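Long-range contacts in cytochrome P450 113A1 (Saccharopolyspora erythraea, PDB 2JJN), which hydroxylates the macrolactone ring of erythromycin D at C-12 to give erythromycin C, using a heme b cofactor, molecular oxygen and NADPH: residues L135-V145 / H243-V254; R283-M291 / F389-R397. The protein carries 2 engineered substitutions. All coordinates share one frame; numbering follows the deposited sequence.

Interaction 1. Residues L135-V145 / H243-V254; sequences LVDVLAFPLPV and HITTTVLLGNIV. With HEM (protoporphyrin IX containing Fe), chain B.
His-243 meets Phe-141 in two ways on helix 228-259, the long I-helix of the P450 fold. In the conformer described, its NE2 donates to the backbone O of Phe-141 at 2.9 Å in a bent bond (133° at the hydrogen), while its edge is turned to the face of the Phe-141 ring in a T-shaped pair with the planes at 62°. CE1 of His-243 comes closest, 3.4 Å above the plane of the Phe-141 ring and offset toward its rim. A second conformer makes the exact imidazole position less certain. Trp-165 adds a further edge-to-face contact to the imidazole. Thr-245 points the other way, its OG1 lying 3.1 Å from the heme vinyl atom CAB. Thr-246 packs CB against CB of Pro-144, while its hydroxyl is bonded to the carbonyl of Gly-242. Thr-247 returns to the contact: with OG1 anti to its carbonyl carbon (chi1 -62°), the hydroxyl donates to Ala-140 O at 2.7 Å, arriving from above the carbonyl plane. CG of Pro-144 rests 3.4 Å from the hydroxyl oxygen OG1 of Thr-247. Leu-250 follows one turn on and rests CD2 against both CD2 of Leu-139 (3.8 Å) and CB of Ala-140 (3.9 Å), the two leucines crossing nearly at right angles. Val-254 ends the contact tip to tip with Leu-135, CG2 to CD2 at 3.5 Å. The contact is therefore polar at the His-243 end and aliphatic at the Val-254 end. Its two cross-segment bonds both go to carbonyls where helix 135-140, after a wider pi-type turn, gives way to helix 142-152. Pro-144, four residues after Ala-140, has no N-H to offer that buried carbonyl, and the threonine hydroxyl supplies the hydrogen instead.

Interaction 2. Residues R283-M291 / F389-R397; sequences RYRPPFPQM and FEQIVLGTR. With HEM (protoporphyrin IX containing Fe), chain B.
Leu-394 N donates to Pro-287 O at 3.0 Å in a nearly straight bond (162° at the hydrogen), tying the segment that follows the K helix of the P450 fold, 274-284, to the loop between strands 378-379 and 400-402. By position these two probably correspond to substrate recognition sites 5 and 6 of other P450s. The same carbonyl oxygen also receives a CA-H contact from Val-393. Around this bond Leu-394 is wrapped by the proline-rich chain: CB lies 3.4 Å from Pro-286 O and 4.0 Å from Pro-289 CD. With CG anti to the backbone N (chi1 -176°), its CD2 is carried to 3.7 Å from Arg-285 CA. Ile-392 O lies 3.2 Å from Pro-289 CD. Phe-288 bridges to the heme: CE2 touches Val-393 CG1 at 3.8 Å, and the ring edge is turned to meso carbon CHB.

Farther out, salt bridges from Arg-285 to Glu-27 and Glu-259 fasten the chain just after the helix. Arg-283, which opens the segment, pairs with Glu-280 in the ExxR motif of the K helix. On the opposite loop Ile-392, with positive phi (74°), forms a classic gamma turn in which Val-393 N reaches Gln-391 O at 2.8 Å. A water that donates to Ile-392 O accepts from Gln-290 N at 3.0 Å.

Overall arrangement
Interactions 1 and 2 have centres about 13 Å apart and share the I-helix as their common wall. Asn-252, on that helix, joins them through ND2, which probably donates to Leu-394 O (2.9 Å) and Arg-285 O (3.0 Å), one carbonyl from each segment of interaction 2. Nearer the heme, Thr-245 CG2 packs on Phe-288 CE1 at 3.0 Å. Both contacts touch the porphyrin: 243-254 runs past its vinyl-bearing side, and 283-291 supplies Pro-287, Phe-288 and Met-291. The iron carries a water at 2.2 Å and has Cys-353 as its axial ligand; the side chains of Thr-246 and Phe-288 each lie about 8 Å from that cysteine's side chain.

Interaction 1. Residues L135-V145 / H243-V254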
loop_
_atom_site.group_PDB
_atom_site.type_symbol
_atom_site.label_atom_id
_atom_site.label_comp_id
_atom_site.label_asym_id
_atom_site.label_seq_id
_atom_site.Cartn_x
_atom_site.Cartn_y
_atom_site.Cartn_z
ATOM N N LEU A 135 16.703 0.788 8.436
ATOM C CA LEU A 135 15.436 0.254 8.902
ATOM C C LEU A 135 14.746 -0.611 7.853
ATOM O O LEU A 135 14.059 -1.566 8.182
ATOM C CB LEU A 135 14.501 1.420 9.283
ATOM C CG LEU A 135 13.152 1.013 9.868
ATOM C CD1 LEU A 135 13.401 0.414 11.202
ATOM C CD2 LEU A 135 12.228 2.200 9.934
ATOM N N VAL A 136 14.920 -0.271 6.568
ATOM C CA VAL A 136 14.226 -1.024 5.532
ATOM C C VAL A 136 14.850 -2.434 5.381
ATOM O O VAL A 136 14.169 -3.446 5.471
ATOM C CB VAL A 136 14.242 -0.257 4.187
ATOM C CG1 VAL A 136 13.600 -1.110 3.079
ATOM C CG2 VAL A 136 13.522 1.061 4.312
ATOM N N ASP A 137 16.161 -2.524 5.108
ATOM C CA ASP A 137 16.778 -3.811 4.981
ATOM C C ASP A 137 16.611 -4.688 6.224
ATOM O O ASP A 137 16.470 -5.916 6.106
ATOM C CB ASP A 137 18.284 -3.693 4.670
ATOM C CG ASP A 137 18.573 -3.284 3.260
ATOM O OD1 ASP A 137 17.656 -3.179 2.420
ATOM O OD2 ASP A 137 19.772 -2.999 3.019
ATOM N N VAL A 138 16.640 -4.056 7.415
ATOM C CA VAL A 138 16.673 -4.834 8.664
ATOM C C VAL A 138 15.273 -5.313 9.042
ATOM O O VAL A 138 15.093 -6.459 9.478
ATOM C CB VAL A 138 17.273 -4.044 9.836
ATOM C CG1 VAL A 138 17.026 -4.747 11.193
ATOM C CG2 VAL A 138 18.780 -3.889 9.616
ATOM N N LEU A 139 14.285 -4.422 8.891
ATOM C CA LEU A 139 12.944 -4.721 9.425
ATOM C C LEU A 139 11.816 -4.464 8.434
ATOM O O LEU A 139 10.939 -5.329 8.257
ATOM C CB LEU A 139 12.677 -3.888 10.692
ATOM C CG LEU A 139 11.280 -4.115 11.307
ATOM C CD1 LEU A 139 11.100 -5.564 11.756
ATOM C CD2 LEU A 139 11.011 -3.201 12.493
ATOM N N ALA A 140 11.776 -3.288 7.831
ATOM C CA ALA A 140 10.504 -2.902 7.172
ATOM C C ALA A 140 10.292 -3.745 5.938
ATOM O O ALA A 140 9.156 -4.044 5.564
ATOM C CB ALA A 140 10.477 -1.429 6.826
ATOM N N PHE A 141 11.380 -4.128 5.284
ATOM C CA PHE A 141 11.247 -4.981 4.098
ATOM C C PHE A 141 10.989 -6.432 4.502
ATOM O O PHE A 141 9.951 -7.012 4.075
ATOM C CB PHE A 141 12.462 -4.869 3.166
ATOM C CG PHE A 141 12.298 -5.644 1.889
ATOM C CD1 PHE A 141 11.772 -5.008 0.757
ATOM C CD2 PHE A 141 12.642 -6.993 1.835
ATOM C CE1 PHE A 141 11.628 -5.725 -0.444
ATOM C CE2 PHE A 141 12.485 -7.740 0.648
ATOM C CZ PHE A 141 11.973 -7.088 -0.477
ATOM N N PRO A 142 11.856 -7.059 5.332
ATOM C CA PRO A 142 11.627 -8.481 5.646
ATOM C C PRO A 142 10.348 -8.817 6.432
ATOM O O PRO A 142 9.778 -9.900 6.251
ATOM C CB PRO A 142 12.834 -8.899 6.466
ATOM C CG PRO A 142 13.607 -7.636 6.775
ATOM C CD PRO A 142 13.107 -6.533 5.934
ATOM N N LEU A 143 9.937 -7.949 7.346
ATOM C CA LEU A 143 8.817 -8.308 8.201
ATOM C C LEU A 143 7.568 -8.687 7.419
ATOM O O LEU A 143 7.093 -9.811 7.617
ATOM C CB LEU A 143 8.540 -7.201 9.242
ATOM C CG LEU A 143 7.262 -7.423 10.045
ATOM C CD1 LEU A 143 7.361 -8.654 11.013
ATOM C CD2 LEU A 143 6.988 -6.123 10.822
ATOM N N PRO A 144 7.028 -7.783 6.559
ATOM C CA PRO A 144 5.757 -8.128 5.898
ATOM C C PRO A 144 5.875 -9.331 4.986
ATOM O O PRO A 144 4.884 -10.101 4.874
ATOM C CB PRO A 144 5.378 -6.872 5.091
ATOM C CG PRO A 144 6.508 -5.892 5.275
ATOM C CD PRO A 144 7.543 -6.450 6.161
ATOM N N VAL A 145 7.033 -9.490 4.334
ATOM C CA VAL A 145 7.298 -10.674 3.463
ATOM C C VAL A 145 7.202 -11.977 4.277
ATOM O O VAL A 145 6.568 -12.968 3.849
ATOM C CB VAL A 145 8.727 -10.691 2.747
ATOM C CG1 VAL A 145 8.994 -9.502 1.974
ATOM C CG2 VAL A 145 9.870 -10.983 3.688
ATOM N N HIS A 243 2.949 -6.185 0.983
ATOM C CA HIS A 243 4.359 -6.061 1.230
ATOM C C HIS A 243 4.804 -4.637 0.974
ATOM O O HIS A 243 5.275 -3.939 1.902
ATOM C CB HIS A 243 5.123 -7.067 0.391
ATOM C CG HIS A 243 6.571 -7.082 0.697
ATOM N ND1 HIS A 243 7.485 -7.731 -0.093
ATOM C CD2 HIS A 243 7.276 -6.501 1.703
ATOM C CE1 HIS A 243 8.693 -7.563 0.416
ATOM N NE2 HIS A 243 8.594 -6.813 1.500
ATOM N N ILE A 244 4.665 -4.199 -0.270
ATOM C CA ILE A 244 5.052 -2.849 -0.654
ATOM C C ILE A 244 4.599 -1.846 0.425
ATOM O O ILE A 244 5.389 -1.002 0.942
ATOM C CB ILE A 244 4.396 -2.463 -2.025
ATOM C CG1 ILE A 244 4.639 -0.999 -2.376
ATOM C CG2 ILE A 244 2.896 -2.621 -1.974
ATOM C CD1 ILE A 244 6.002 -0.551 -2.103
ATOM N N THR A 245 3.326 -1.930 0.765
ATOM C CA THR A 245 2.674 -0.839 1.503
ATOM C C THR A 245 3.141 -0.861 2.931
ATOM O O THR A 245 3.411 0.176 3.524
ATOM C CB THR A 245 1.152 -1.046 1.544
ATOM O OG1 THR A 245 0.883 -2.363 2.042
ATOM C CG2 THR A 245 0.540 -0.838 0.190
ATOM N N THR A 246 3.236 -2.033 3.512
ATOM C CA THR A 246 3.600 -2.089 4.906
ATOM C C THR A 246 5.052 -1.670 5.072
ATOM O O THR A 246 5.385 -0.875 5.974
ATOM C CB THR A 246 3.166 -3.460 5.545
ATOM O OG1 THR A 246 1.914 -3.917 4.944
ATOM C CG2 THR A 246 3.027 -3.406 7.003
ATOM N N THR A 247 5.916 -2.056 4.120
ATOM C CA THR A 247 7.312 -1.595 4.106
ATOM C C THR A 247 7.430 -0.046 3.983
ATOM O O THR A 247 8.116 0.585 4.778
ATOM C CB THR A 247 8.064 -2.244 2.958
ATOM O OG1 THR A 247 8.046 -3.665 3.177
ATOM C CG2 THR A 247 9.546 -1.734 2.819
ATOM N N VAL A 248 6.737 0.537 3.021
ATOM C CA VAL A 248 6.699 1.997 2.871
ATOM C C VAL A 248 6.092 2.694 4.105
ATOM O O VAL A 248 6.599 3.742 4.539
ATOM C CB VAL A 248 5.888 2.313 1.583
ATOM C CG1 VAL A 248 5.590 3.790 1.508
ATOM C CG2 VAL A 248 6.712 1.793 0.328
ATOM N N LEU A 249 5.009 2.156 4.650
ATOM C CA LEU A 249 4.376 2.819 5.800
ATOM C C LEU A 249 5.312 2.865 6.993
ATOM O O LEU A 249 5.436 3.915 7.638
ATOM C CB LEU A 249 3.083 2.137 6.190
ATOM C CG LEU A 249 2.368 2.800 7.370
ATOM C CD1 LEU A 249 2.052 4.236 7.067
ATOM C CD2 LEU A 249 1.053 2.059 7.708
ATOM N N LEU A 250 5.991 1.742 7.272
ATOM C CA LEU A 250 6.842 1.760 8.490
ATOM C C LEU A 250 7.962 2.781 8.354
ATOM O O LEU A 250 8.251 3.525 9.317
ATOM C CB LEU A 250 7.414 0.373 8.768
ATOM C CG LEU A 250 8.252 0.288 10.055
ATOM C CD1 LEU A 250 7.380 0.718 11.237
ATOM C CD2 LEU A 250 8.770 -1.139 10.283
ATOM N N GLY A 251 8.585 2.868 7.168
ATOM C CA GLY A 251 9.583 3.951 6.911
ATOM C C GLY A 251 8.929 5.322 7.162
ATOM O O GLY A 251 9.510 6.194 7.809
ATOM N N ASN A 252 7.717 5.531 6.619
ATOM C CA ASN A 252 7.039 6.813 6.744
ATOM C C ASN A 252 6.752 7.140 8.193
ATOM O O ASN A 252 6.836 8.310 8.579
ATOM C CB ASN A 252 5.745 6.816 5.916
ATOM C CG ASN A 252 6.058 6.856 4.398
ATOM O OD1 ASN A 252 7.235 6.955 3.999
ATOM N ND2 ASN A 252 5.004 6.865 3.561
ATOM N N ILE A 253 6.432 6.122 8.989
ATOM C CA ILE A 253 6.121 6.361 10.407
ATOM C C ILE A 253 7.394 6.832 11.076
ATOM O O ILE A 253 7.371 7.841 11.781
ATOM C CB ILE A 253 5.648 5.022 11.054
ATOM C CG1 ILE A 253 4.193 4.747 10.637
ATOM C CG2 ILE A 253 5.770 5.098 12.563
ATOM C CD1 ILE A 253 3.713 3.344 11.008
ATOM N N VAL A 254 8.514 6.142 10.858
ATOM C CA VAL A 254 9.723 6.606 11.543
ATOM C C VAL A 254 10.192 7.971 11.052
ATOM O O VAL A 254 10.602 8.859 11.864
ATOM C CB VAL A 254 10.853 5.554 11.387
ATOM C CG1 VAL A 254 12.168 6.127 11.977
ATOM C CG2 VAL A 254 10.392 4.283 12.110
HETATM C CHA HEM B . -6.854 -2.630 -1.722
HETATM C CHB HEM B . -3.851 0.540 0.456
HETATM C CHC HEM B . -1.986 -3.080 3.084
HETATM C CHD HEM B . -4.384 -6.317 0.356
HETATM C C1A HEM B . -6.230 -1.479 -1.285
HETATM C C2A HEM B . -6.552 -0.130 -1.763
HETATM C C3A HEM B . -5.720 0.737 -1.179
HETATM C C4A HEM B . -4.833 -0.017 -0.315
HETATM C CMA HEM B . -5.658 2.265 -1.394
HETATM C CAA HEM B . -7.684 0.225 -2.745
HETATM C CBA HEM B . -7.257 0.025 -4.188
HETATM C CGA HEM B . -8.263 0.619 -5.178
HETATM O O1A HEM B . -9.310 1.175 -4.744
HETATM O O2A HEM B . -7.998 0.470 -6.413
HETATM C C1B HEM B . -3.086 -0.181 1.375
HETATM C C2B HEM B . -2.157 0.400 2.311
HETATM C C3B HEM B . -1.640 -0.607 3.052
HETATM C C4B HEM B . -2.259 -1.833 2.563
HETATM C CMB HEM B . -1.922 1.925 2.337
HETATM C CAB HEM B . -0.582 -0.604 4.173
HETATM C CBB HEM B . -0.510 0.398 4.988
HETATM C C1C HEM B . -2.470 -4.265 2.572
HETATM C C2C HEM B . -2.127 -5.588 3.067
HETATM C C3C HEM B . -2.790 -6.488 2.309
HETATM C C4C HEM B . -3.586 -5.754 1.323
HETATM C CMC HEM B . -1.164 -5.816 4.263
HETATM C CAC HEM B . -2.761 -8.027 2.364
HETATM C CBC HEM B . -2.724 -8.713 3.507
HETATM C C1D HEM B . -5.220 -5.593 -0.439
HETATM C C2D HEM B . -6.091 -6.198 -1.395
HETATM C C3D HEM B . -6.862 -5.078 -2.016
HETATM C C4D HEM B . -6.382 -3.880 -1.393
HETATM C CMD HEM B . -6.222 -7.714 -1.728
HETATM C CAD HEM B . -7.929 -5.164 -3.122
HETATM C CBD HEM B . -9.347 -5.256 -2.525
HETATM C CGD HEM B . -10.368 -5.220 -3.619
HETATM O O1D HEM B . -10.047 -4.878 -4.770
HETATM O O2D HEM B . -11.536 -5.545 -3.317
HETATM N NA HEM B . -5.173 -1.375 -0.365
HETATM N NB HEM B . -3.111 -1.566 1.506
HETATM N NC HEM B . -3.334 -4.430 1.505
HETATM N ND HEM B . -5.416 -4.197 -0.458
HETATM FE FE HEM B . -4.368 -2.862 0.659
HETATM O O HOH W 1 -2.801 -2.878 -0.909
#

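Interaction 2. Residues R283-M291 / F389-R397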
loop_
_atom_site.group_PDB
_atom_site.type_symbol
_atom_site.label_atom_id
_atom_site.label_comp_id
_atom_site.label_asym_id
_atom_site.label_seq_id
_atom_site.Cartn_x
_atom_site.Cartn_y
_atom_site.Cartn_z
ATOM N N ARG A 283 -2.655 9.043 7.042
ATOM C CA ARG A 283 -3.285 10.234 6.411
ATOM C C ARG A 283 -2.202 11.136 5.798
ATOM O O ARG A 283 -2.316 11.641 4.650
ATOM C CB ARG A 283 -4.120 11.019 7.416
ATOM C CG ARG A 283 -4.852 12.189 6.764
ATOM C CD ARG A 283 -5.432 13.112 7.862
ATOM N NE ARG A 283 -4.367 13.818 8.617
ATOM C CZ ARG A 283 -3.777 14.934 8.178
ATOM N NH1 ARG A 283 -4.141 15.461 6.988
ATOM N NH2 ARG A 283 -2.805 15.528 8.884
ATOM N N TYR A 284 -1.141 11.371 6.579
ATOM C CA TYR A 284 -0.153 12.348 6.240
ATOM C C TYR A 284 0.736 11.935 5.044
ATOM O O TYR A 284 1.041 12.777 4.181
ATOM C CB TYR A 284 0.664 12.593 7.535
ATOM C CG TYR A 284 1.549 13.803 7.550
ATOM C CD1 TYR A 284 0.997 15.071 7.654
ATOM C CD2 TYR A 284 2.922 13.647 7.545
ATOM C CE1 TYR A 284 1.859 16.191 7.727
ATOM C CE2 TYR A 284 3.775 14.746 7.626
ATOM C CZ TYR A 284 3.246 15.972 7.711
ATOM O OH TYR A 284 4.172 17.022 7.766
ATOM N N ARG A 285 1.140 10.668 5.042
ATOM C CA ARG A 285 2.064 10.139 4.031
ATOM C C ARG A 285 1.532 8.759 3.575
ATOM O O ARG A 285 2.117 7.725 3.858
ATOM C CB ARG A 285 3.469 10.048 4.612
ATOM C CG ARG A 285 4.208 11.386 4.598
ATOM C CD ARG A 285 5.568 11.238 5.218
ATOM N NE ARG A 285 6.373 12.436 4.888
ATOM C CZ ARG A 285 7.139 13.096 5.758
ATOM N NH1 ARG A 285 7.253 12.736 7.038
ATOM N NH2 ARG A 285 7.831 14.159 5.311
ATOM N N PRO A 286 0.433 8.773 2.841
ATOM C CA PRO A 286 -0.194 7.505 2.346
ATOM C C PRO A 286 0.787 6.753 1.460
ATOM O O PRO A 286 1.359 7.343 0.564
ATOM C CB PRO A 286 -1.395 7.995 1.527
ATOM C CG PRO A 286 -1.105 9.436 1.178
ATOM C CD PRO A 286 -0.300 9.971 2.383
ATOM N N PRO A 287 1.007 5.463 1.725
ATOM C CA PRO A 287 1.933 4.703 0.886
ATOM C C PRO A 287 1.561 4.719 -0.583
ATOM O O PRO A 287 2.467 4.788 -1.415
ATOM C CB PRO A 287 1.851 3.305 1.499
ATOM C CG PRO A 287 1.553 3.575 2.990
ATOM C CD PRO A 287 0.603 4.710 2.925
ATOM N N PHE A 288 0.252 4.681 -0.898
ATOM C CA PHE A 288 -0.190 4.769 -2.284
ATOM C C PHE A 288 -0.876 6.123 -2.432
ATOM O O PHE A 288 -2.001 6.307 -1.978
ATOM C CB PHE A 288 -1.214 3.683 -2.589
ATOM C CG PHE A 288 -0.648 2.330 -2.776
ATOM C CD1 PHE A 288 -1.298 1.255 -2.205
ATOM C CD2 PHE A 288 0.459 2.114 -3.565
ATOM C CE1 PHE A 288 -0.825 -0.056 -2.412
ATOM C CE2 PHE A 288 0.962 0.813 -3.764
ATOM C CZ PHE A 288 0.309 -0.251 -3.173
ATOM N N PRO A 289 -0.191 7.109 -2.979
ATOM C CA PRO A 289 -0.799 8.451 -3.069
ATOM C C PRO A 289 -1.866 8.595 -4.136
ATOM O O PRO A 289 -2.637 9.594 -4.128
ATOM C CB PRO A 289 0.429 9.351 -3.370
ATOM C CG PRO A 289 1.399 8.449 -4.008
ATOM C CD PRO A 289 1.250 7.122 -3.345
ATOM N N GLN A 290 -1.952 7.623 -5.022
ATOM C CA GLN A 290 -2.900 7.681 -6.144
ATOM C C GLN A 290 -3.434 6.309 -6.479
ATOM O O GLN A 290 -2.760 5.288 -6.249
ATOM C CB GLN A 290 -2.195 8.293 -7.371
ATOM C CG GLN A 290 -0.940 7.539 -7.798
ATOM C CD GLN A 290 -0.131 8.187 -8.911
ATOM O OE1 GLN A 290 -0.239 9.386 -9.185
ATOM N NE2 GLN A 290 0.667 7.371 -9.594
ATOM N N MET A 291 -4.664 6.278 -7.010
ATOM C CA MET A 291 -5.275 5.054 -7.542
ATOM C C MET A 291 -5.786 5.334 -8.930
ATOM O O MET A 291 -6.039 6.461 -9.228
ATOM C CB MET A 291 -6.447 4.533 -6.673
ATOM C CG MET A 291 -5.960 3.829 -5.442
ATOM S SD MET A 291 -6.268 5.071 -4.251
ATOM C CE MET A 291 -7.953 4.653 -3.832
ATOM N N PHE A 389 11.391 6.880 -3.559
ATOM C CA PHE A 389 10.744 6.373 -4.772
ATOM C C PHE A 389 10.304 7.575 -5.622
ATOM O O PHE A 389 9.830 8.611 -5.105
ATOM C CB PHE A 389 9.538 5.499 -4.420
ATOM C CG PHE A 389 9.916 4.183 -3.821
ATOM C CD1 PHE A 389 10.388 3.147 -4.613
ATOM C CD2 PHE A 389 9.853 3.973 -2.454
ATOM C CE1 PHE A 389 10.748 1.946 -4.053
ATOM C CE2 PHE A 389 10.218 2.742 -1.875
ATOM C CZ PHE A 389 10.712 1.731 -2.706
ATOM N N GLU A 390 10.501 7.483 -6.930
ATOM C CA GLU A 390 10.103 8.575 -7.789
ATOM C C GLU A 390 8.719 8.366 -8.373
ATOM O O GLU A 390 8.103 9.300 -8.891
ATOM C CB GLU A 390 11.076 8.709 -8.955
ATOM C CG GLU A 390 12.534 8.659 -8.536
ATOM C CD GLU A 390 13.403 9.657 -9.268
ATOM O OE1 GLU A 390 13.153 9.926 -10.468
ATOM O OE2 GLU A 390 14.339 10.175 -8.629
ATOM N N GLN A 391 8.229 7.139 -8.301
ATOM C CA GLN A 391 6.900 6.849 -8.819
ATOM C C GLN A 391 6.123 5.890 -7.953
ATOM O O GLN A 391 6.691 5.104 -7.155
ATOM C CB GLN A 391 6.972 6.348 -10.266
ATOM C CG GLN A 391 8.317 5.780 -10.627
ATOM C CD GLN A 391 8.325 5.057 -11.958
ATOM O OE1 GLN A 391 8.030 5.640 -13.016
ATOM N NE2 GLN A 391 8.657 3.771 -11.908
ATOM N N ILE A 392 4.807 5.957 -8.155
ATOM C CA ILE A 392 3.854 4.983 -7.636
ATOM C C ILE A 392 3.604 5.119 -6.126
ATOM O O ILE A 392 2.460 5.416 -5.727
ATOM C CB ILE A 392 4.223 3.528 -8.005
ATOM C CG1 ILE A 392 4.356 3.388 -9.538
ATOM C CG2 ILE A 392 3.201 2.543 -7.412
ATOM C CD1 ILE A 392 3.229 3.944 -10.342
ATOM N N VAL A 393 4.645 4.909 -5.318
ATOM C CA VAL A 393 4.512 4.974 -3.861
ATOM C C VAL A 393 5.140 6.237 -3.312
ATOM O O VAL A 393 6.002 6.881 -3.953
ATOM C CB VAL A 393 5.083 3.723 -3.161
ATOM C CG1 VAL A 393 4.393 2.452 -3.630
ATOM C CG2 VAL A 393 6.597 3.621 -3.376
ATOM N N LEU A 394 4.669 6.633 -2.129
ATOM C CA LEU A 394 5.231 7.776 -1.431
ATOM C C LEU A 394 6.100 7.287 -0.273
ATOM O O LEU A 394 5.595 6.904 0.762
ATOM C CB LEU A 394 4.083 8.687 -0.918
ATOM C CG LEU A 394 4.549 9.966 -0.260
ATOM C CD1 LEU A 394 4.969 10.993 -1.339
ATOM C CD2 LEU A 394 3.456 10.599 0.613
ATOM N N GLY A 395 7.429 7.260 -0.450
ATOM C CA GLY A 395 8.268 6.603 0.551
ATOM C C GLY A 395 9.718 6.629 0.125
ATOM O O GLY A 395 10.068 7.229 -0.896
ATOM N N THR A 396 10.539 5.964 0.937
ATOM C CA THR A 396 11.953 5.900 0.587
ATOM C C THR A 396 12.396 4.458 0.436
ATOM O O THR A 396 11.910 3.554 1.115
ATOM C CB THR A 396 12.814 6.634 1.604
ATOM O OG1 THR A 396 12.701 6.005 2.872
ATOM C CG2 THR A 396 12.372 8.119 1.714
ATOM N N ARG A 397 13.381 4.267 -0.443
ATOM C CA ARG A 397 13.868 2.929 -0.741
ATOM C C ARG A 397 14.676 2.304 0.407
ATOM O O ARG A 397 14.665 1.100 0.602
ATOM C CB ARG A 397 14.754 2.968 -1.983
ATOM C CG ARG A 397 13.957 3.373 -3.221
ATOM C CD ARG A 397 14.810 4.035 -4.315
ATOM N NE ARG A 397 15.897 3.159 -4.725
ATOM C CZ ARG A 397 16.923 3.544 -5.487
ATOM N NH1 ARG A 397 17.000 4.787 -5.942
ATOM N NH2 ARG A 397 17.869 2.667 -5.799
HETATM C CHA HEM B . -6.854 -2.630 -1.722
HETATM C CHB HEM B . -3.851 0.540 0.456
HETATM C CHC HEM B . -1.986 -3.080 3.084
HETATM C CHD HEM B . -4.384 -6.317 0.356
HETATM C C1A HEM B . -6.230 -1.479 -1.285
HETATM C C2A HEM B . -6.552 -0.130 -1.763
HETATM C C3A HEM B . -5.720 0.737 -1.179
HETATM C C4A HEM B . -4.833 -0.017 -0.315
HETATM C CMA HEM B . -5.658 2.265 -1.394
HETATM C CAA HEM B . -7.684 0.225 -2.745
HETATM C CBA HEM B . -7.257 0.025 -4.188
HETATM C CGA HEM B . -8.263 0.619 -5.178
HETATM O O1A HEM B . -9.310 1.175 -4.744
HETATM O O2A HEM B . -7.998 0.470 -6.413
HETATM C C1B HEM B . -3.086 -0.181 1.375
HETATM C C2B HEM B . -2.157 0.400 2.311
HETATM C C3B HEM B . -1.640 -0.607 3.052
HETATM C C4B HEM B . -2.259 -1.833 2.563
HETATM C CMB HEM B . -1.922 1.925 2.337
HETATM C CAB HEM B . -0.582 -0.604 4.173
HETATM C CBB HEM B . -0.510 0.398 4.988
HETATM C C1C HEM B . -2.470 -4.265 2.572
HETATM C C2C HEM B . -2.127 -5.588 3.067
HETATM C C3C HEM B . -2.790 -6.488 2.309
HETATM C C4C HEM B . -3.586 -5.754 1.323
HETATM C CMC HEM B . -1.164 -5.816 4.263
HETATM C CAC HEM B . -2.761 -8.027 2.364
HETATM C CBC HEM B . -2.724 -8.713 3.507
HETATM C C1D HEM B . -5.220 -5.593 -0.439
HETATM C C2D HEM B . -6.091 -6.198 -1.395
HETATM C C3D HEM B . -6.862 -5.078 -2.016
HETATM C C4D HEM B . -6.382 -3.880 -1.393
HETATM C CMD HEM B . -6.222 -7.714 -1.728
HETATM C CAD HEM B . -7.929 -5.164 -3.122
HETATM C CBD HEM B . -9.347 -5.256 -2.525
HETATM C CGD HEM B . -10.368 -5.220 -3.619
HETATM O O1D HEM B . -10.047 -4.878 -4.770
HETATM O O2D HEM B . -11.536 -5.545 -3.317
HETATM N NA HEM B . -5.173 -1.375 -0.365
HETATM N NB HEM B . -3.111 -1.566 1.506
HETATM N NC HEM B . -3.334 -4.430 1.505
HETATM N ND HEM B . -5.416 -4.197 -0.458
HETATM FE FE HEM B . -4.368 -2.862 0.659
HETATM O O HOH W 2 -0.078 5.345 -5.599
HETATM O O HOH W 1 -2.801 -2.878 -0.909
#